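Nickel ABC transporter (Nickel-binding protein) (Bacillus halodurans, PDB 3T66) probably serves as the extracellular solute-binding component of an ABC transporter for nickel or peptides. Local coordinates at residues Y34-V48 with F133-I145. Residues are numbered along the deposited sequence; the frame is centred on the assembly and turned at random.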
loop_
_atom_site.group_PDB
_atom_site.type_symbol
_atom_site.label_atom_id
_atom_site.label_comp_id
_atom_site.label_asym_id
_atom_site.label_seq_id
_atom_site.Cartn_x
_atom_site.Cartn_y
_atom_site.Cartn_z
ATOM N N TYR A 34 -7.534 3.030 -11.056
ATOM C CA TYR A 34 -6.295 2.494 -11.623
ATOM C C TYR A 34 -6.522 1.376 -12.581
ATOM O O TYR A 34 -5.614 0.616 -12.893
ATOM C CB TYR A 34 -5.319 2.041 -10.550
ATOM C CG TYR A 34 -4.901 3.116 -9.583
ATOM C CD1 TYR A 34 -5.159 4.464 -9.835
ATOM C CD2 TYR A 34 -4.236 2.782 -8.408
ATOM C CE1 TYR A 34 -4.772 5.443 -8.934
ATOM C CE2 TYR A 34 -3.839 3.751 -7.510
ATOM C CZ TYR A 34 -4.097 5.080 -7.777
ATOM O OH TYR A 34 -3.673 6.037 -6.877
ATOM N N ILE A 35 -7.744 1.307 -13.067
ATOM C CA ILE A 35 -8.200 0.210 -13.859
ATOM C C ILE A 35 -7.447 0.151 -15.169
ATOM O O ILE A 35 -7.077 -0.925 -15.610
ATOM C CB ILE A 35 -9.696 0.315 -14.031
ATOM C CG1 ILE A 35 -10.331 0.390 -12.608
ATOM C CG2 ILE A 35 -10.209 -0.761 -14.992
ATOM C CD1 ILE A 35 -11.431 -0.658 -12.193
ATOM N N PRO A 36 -7.164 1.304 -15.775
ATOM C CA PRO A 36 -6.365 1.225 -17.001
ATOM C C PRO A 36 -5.149 0.332 -16.868
ATOM O O PRO A 36 -4.956 -0.584 -17.681
ATOM C CB PRO A 36 -5.954 2.665 -17.216
ATOM C CG PRO A 36 -7.204 3.415 -16.761
ATOM C CD PRO A 36 -7.711 2.657 -15.564
ATOM N N VAL A 37 -4.354 0.568 -15.838
ATOM C CA VAL A 37 -3.173 -0.239 -15.591
ATOM C C VAL A 37 -3.556 -1.652 -15.159
ATOM O O VAL A 37 -2.913 -2.631 -15.590
ATOM C CB VAL A 37 -2.230 0.434 -14.575
ATOM C CG1 VAL A 37 -1.072 -0.489 -14.172
ATOM C CG2 VAL A 37 -1.681 1.694 -15.165
ATOM N N ARG A 38 -4.605 -1.761 -14.348
ATOM C CA ARG A 38 -5.044 -3.077 -13.861
ATOM C C ARG A 38 -5.500 -4.046 -14.962
ATOM O O ARG A 38 -5.270 -5.265 -14.893
ATOM C CB ARG A 38 -6.070 -2.945 -12.749
ATOM C CG ARG A 38 -5.414 -2.369 -11.511
ATOM C CD ARG A 38 -6.378 -2.102 -10.374
ATOM N NE ARG A 38 -5.771 -1.219 -9.375
ATOM C CZ ARG A 38 -6.064 -1.225 -8.078
ATOM N NH1 ARG A 38 -6.928 -2.089 -7.600
ATOM N NH2 ARG A 38 -5.461 -0.392 -7.251
ATOM N N ALA A 39 -6.090 -3.495 -16.005
ATOM C CA ALA A 39 -6.610 -4.313 -17.068
ATOM C C ALA A 39 -5.574 -4.451 -18.147
ATOM O O ALA A 39 -5.799 -5.130 -19.133
ATOM C CB ALA A 39 -7.896 -3.713 -17.629
ATOM N N GLY A 40 -4.446 -3.780 -17.970
ATOM C CA GLY A 40 -3.312 -3.940 -18.880
ATOM C C GLY A 40 -3.475 -3.155 -20.169
ATOM O O GLY A 40 -3.009 -3.589 -21.229
ATOM N N ILE A 41 -4.129 -2.001 -20.083
ATOM C CA ILE A 41 -4.188 -1.096 -21.226
ATOM C C ILE A 41 -2.931 -0.223 -21.256
ATOM O O ILE A 41 -2.406 0.158 -22.330
ATOM C CB ILE A 41 -5.434 -0.178 -21.155
ATOM C CG1 ILE A 41 -6.699 -1.023 -21.187
ATOM C CG2 ILE A 41 -5.459 0.767 -22.300
ATOM C CD1 ILE A 41 -7.812 -0.496 -20.380
ATOM N N THR A 42 -2.440 0.038 -20.057
ATOM C CA THR A 42 -1.685 1.225 -19.776
ATOM C C THR A 42 -0.598 0.878 -18.769
ATOM O O THR A 42 -0.793 -0.036 -17.957
ATOM C CB THR A 42 -2.706 2.300 -19.266
ATOM O OG1 THR A 42 -2.900 3.294 -20.275
ATOM C CG2 THR A 42 -2.278 2.994 -17.978
ATOM N N GLU A 43 0.536 1.580 -18.844
ATOM C CA GLU A 43 1.725 1.317 -18.015
ATOM C C GLU A 43 2.474 2.582 -17.610
ATOM O O GLU A 43 2.210 3.657 -18.119
ATOM C CB GLU A 43 2.685 0.444 -18.800
ATOM C CG GLU A 43 2.049 -0.812 -19.298
ATOM C CD GLU A 43 2.886 -1.536 -20.325
ATOM O OE1 GLU A 43 3.508 -0.861 -21.175
ATOM O OE2 GLU A 43 2.927 -2.786 -20.291
ATOM N N THR A 44 3.471 2.466 -16.752
ATOM C CA THR A 44 4.045 3.668 -16.157
ATOM C C THR A 44 5.499 3.709 -16.532
ATOM O O THR A 44 5.999 2.713 -17.043
ATOM C CB THR A 44 3.914 3.597 -14.629
ATOM O OG1 THR A 44 4.360 2.305 -14.220
ATOM C CG2 THR A 44 2.423 3.824 -14.161
ATOM N N LEU A 45 6.188 4.817 -16.283
ATOM C CA LEU A 45 7.618 4.875 -16.572
ATOM C C LEU A 45 8.435 3.926 -15.699
ATOM O O LEU A 45 9.529 3.443 -16.046
ATOM C CB LEU A 45 8.152 6.292 -16.408
ATOM C CG LEU A 45 7.518 7.437 -17.222
ATOM C CD1 LEU A 45 8.106 8.817 -16.911
ATOM C CD2 LEU A 45 7.654 7.186 -18.677
ATOM N N VAL A 46 7.878 3.612 -14.558
ATOM C CA VAL A 46 8.661 2.974 -13.550
ATOM C C VAL A 46 7.691 2.143 -12.776
ATOM O O VAL A 46 6.542 2.483 -12.768
ATOM C CB VAL A 46 9.341 4.079 -12.788
ATOM C CG1 VAL A 46 9.171 3.940 -11.371
ATOM C CG2 VAL A 46 10.781 4.077 -13.146
ATOM N N ARG A 47 8.129 1.030 -12.201
ATOM C CA ARG A 47 7.243 0.055 -11.528
ATOM C C ARG A 47 7.891 -0.436 -10.268
ATOM O O ARG A 47 9.050 -0.216 -10.052
ATOM C CB ARG A 47 6.929 -1.178 -12.417
ATOM C CG ARG A 47 8.162 -1.838 -13.130
ATOM C CD ARG A 47 7.814 -3.102 -13.902
ATOM N NE ARG A 47 7.222 -4.104 -13.007
ATOM C CZ ARG A 47 5.992 -4.637 -13.105
ATOM N NH1 ARG A 47 5.157 -4.324 -14.088
ATOM N NH2 ARG A 47 5.602 -5.537 -12.210
ATOM N N VAL A 48 7.116 -1.117 -9.443
ATOM C CA VAL A 48 7.596 -1.883 -8.291
ATOM C C VAL A 48 7.826 -3.374 -8.698
ATOM O O VAL A 48 6.887 -4.132 -8.940
ATOM C CB VAL A 48 6.530 -1.816 -7.192
ATOM C CG1 VAL A 48 6.896 -2.648 -6.005
ATOM C CG2 VAL A 48 6.262 -0.387 -6.797
ATOM N N PHE A 133 11.191 12.011 -6.033
ATOM C CA PHE A 133 10.486 12.276 -7.298
ATOM C C PHE A 133 10.200 10.996 -8.124
ATOM O O PHE A 133 9.065 10.782 -8.495
ATOM C CB PHE A 133 11.167 13.400 -8.140
ATOM C CG PHE A 133 10.660 13.494 -9.569
ATOM C CD1 PHE A 133 9.431 14.049 -9.849
ATOM C CD2 PHE A 133 11.389 12.983 -10.612
ATOM C CE1 PHE A 133 8.917 14.088 -11.165
ATOM C CE2 PHE A 133 10.880 13.023 -11.940
ATOM C CZ PHE A 133 9.651 13.574 -12.211
ATOM N N ILE A 134 11.198 10.147 -8.403
ATOM C CA ILE A 134 10.983 8.981 -9.275
ATOM C C ILE A 134 9.874 8.093 -8.788
ATOM O O ILE A 134 9.001 7.719 -9.566
ATOM C CB ILE A 134 12.264 8.149 -9.533
ATOM C CG1 ILE A 134 13.221 8.934 -10.432
ATOM C CG2 ILE A 134 11.951 6.855 -10.286
ATOM C CD1 ILE A 134 12.565 9.652 -11.598
ATOM N N SER A 135 9.864 7.792 -7.493
ATOM C CA SER A 135 8.871 6.872 -6.973
ATOM C C SER A 135 7.427 7.328 -7.256
ATOM O O SER A 135 6.489 6.490 -7.254
ATOM C CB SER A 135 9.127 6.559 -5.499
ATOM O OG SER A 135 8.490 7.490 -4.645
ATOM N N GLU A 136 7.256 8.630 -7.535
ATOM C CA GLU A 136 5.946 9.158 -7.865
ATOM C C GLU A 136 5.503 8.698 -9.215
ATOM O O GLU A 136 4.295 8.662 -9.469
ATOM C CB GLU A 136 5.898 10.673 -7.886
ATOM C CG GLU A 136 6.054 11.346 -6.517
ATOM C CD GLU A 136 4.890 11.143 -5.555
ATOM O OE1 GLU A 136 3.769 10.683 -5.964
ATOM O OE2 GLU A 136 5.120 11.474 -4.370
ATOM N N LEU A 137 6.447 8.328 -10.086
ATOM C CA LEU A 137 6.071 7.934 -11.440
ATOM C C LEU A 137 5.489 6.521 -11.512
ATOM O O LEU A 137 4.965 6.088 -12.535
ATOM C CB LEU A 137 7.230 8.154 -12.395
ATOM C CG LEU A 137 7.702 9.609 -12.421
ATOM C CD1 LEU A 137 8.916 9.819 -13.321
ATOM C CD2 LEU A 137 6.564 10.537 -12.835
ATOM N N VAL A 138 5.548 5.814 -10.399
ATOM C CA VAL A 138 4.935 4.509 -10.307
ATOM C C VAL A 138 3.393 4.604 -10.299
ATOM O O VAL A 138 2.720 3.668 -10.693
ATOM C CB VAL A 138 5.388 3.825 -9.010
ATOM C CG1 VAL A 138 4.739 2.433 -8.826
ATOM C CG2 VAL A 138 6.882 3.739 -8.918
ATOM N N ASN A 139 2.856 5.736 -9.852
ATOM C CA ASN A 139 1.441 5.905 -9.662
ATOM C C ASN A 139 0.754 5.612 -10.944
ATOM O O ASN A 139 1.027 6.255 -11.954
ATOM C CB ASN A 139 1.139 7.343 -9.316
ATOM C CG ASN A 139 -0.051 7.496 -8.388
ATOM O OD1 ASN A 139 -1.135 6.984 -8.640
ATOM N ND2 ASN A 139 0.151 8.249 -7.314
ATOM N N PRO A 140 -0.160 4.650 -10.918
ATOM C CA PRO A 140 -0.917 4.298 -12.063
ATOM C C PRO A 140 -1.538 5.486 -12.735
ATOM O O PRO A 140 -1.831 5.427 -13.919
ATOM C CB PRO A 140 -1.950 3.399 -11.478
ATOM C CG PRO A 140 -1.133 2.596 -10.557
ATOM C CD PRO A 140 -0.304 3.641 -9.865
ATOM N N ASN A 141 -1.699 6.571 -11.994
ATOM C CA ASN A 141 -2.196 7.857 -12.506
ATOM C C ASN A 141 -1.427 8.464 -13.584
ATOM O O ASN A 141 -1.925 9.353 -14.251
ATOM C CB ASN A 141 -1.978 8.895 -11.445
ATOM C CG ASN A 141 -2.989 8.828 -10.450
ATOM O OD1 ASN A 141 -3.995 8.119 -10.662
ATOM N ND2 ASN A 141 -2.782 9.514 -9.327
ATOM N N VAL A 142 -0.156 8.119 -13.642
ATOM C CA VAL A 142 0.715 8.822 -14.482
ATOM C C VAL A 142 1.080 7.840 -15.533
ATOM O O VAL A 142 2.142 7.896 -16.125
ATOM C CB VAL A 142 1.930 9.243 -13.733
ATOM C CG1 VAL A 142 2.695 10.222 -14.569
ATOM C CG2 VAL A 142 1.552 9.917 -12.499
ATOM N N SER A 143 0.184 6.922 -15.785
ATOM C CA SER A 143 0.466 5.972 -16.809
ATOM C C SER A 143 0.482 6.722 -18.100
ATOM O O SER A 143 -0.240 7.697 -18.238
ATOM C CB SER A 143 -0.589 4.910 -16.855
ATOM O OG SER A 143 -1.833 5.484 -16.709
ATOM N N ILE A 144 1.343 6.282 -19.017
ATOM C CA ILE A 144 1.576 6.941 -20.292
ATOM C C ILE A 144 0.560 6.511 -21.360
ATOM O O ILE A 144 0.448 5.303 -21.663
ATOM C CB ILE A 144 2.956 6.558 -20.785
ATOM C CG1 ILE A 144 4.007 6.901 -19.733
ATOM C CG2 ILE A 144 3.240 7.159 -22.158
ATOM C CD1 ILE A 144 4.141 8.334 -19.424
ATOM N N ILE A 145 -0.181 7.479 -21.910
ATOM C CA ILE A 145 -1.176 7.247 -22.974
ATOM C C ILE A 145 -0.819 8.116 -24.213
ATOM O O ILE A 145 -0.065 9.109 -24.101
ATOM C CB ILE A 145 -2.619 7.534 -22.489
#
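Pro-140 lies over one face of the Tyr-34 ring, its CB 3.9 Å from the Tyr-34 ring centroid in a CH-pi contact displaced toward Tyr-34 CG. The amides of Asn-139 and Asn-141 stand nearly upright to that ring, at 86° and 82°, and both bring their oxygens to its outer half: Asn-141 OD1 comes obliquely to 3.3 Å from Tyr-34 CE1. With CG anti to the carbonyl carbon (chi1 -59°), Tyr-34 reaches from the N-cap position of helix 35-38 across to the 3-10 segment 140-141. Replacing Tyr-34 by an alanine is likely to strip Pro-140 CB of its aromatic cover and open a gap beside Asn-141 OD1.

Farther along, Ile-144 N donates to Glu-43 O at 2.9 Å, a fairly straight bond. In this family 5 solute-binding protein, the loop between strands 121-126 and 162-168 packs along the connection from helix 35-38 to the small hairpin of strands 46-48 and 55-57. Thr-44 OG1 bonds Val-46 O from above its carbonyl plane, while Thr-44 CG2 lies 3.5 Å from Val-138 O. Val-138 splits its methyls, CG2 meeting Val-46 CG1 at 3.4 Å and CG1 meeting Val-48 CG2 at 3.8 Å. Leu-45 sends CD1 to Leu-137 and CD2 to Ile-144; Val-92 of helix 89-100 touches both Leu-45 and Ile-144.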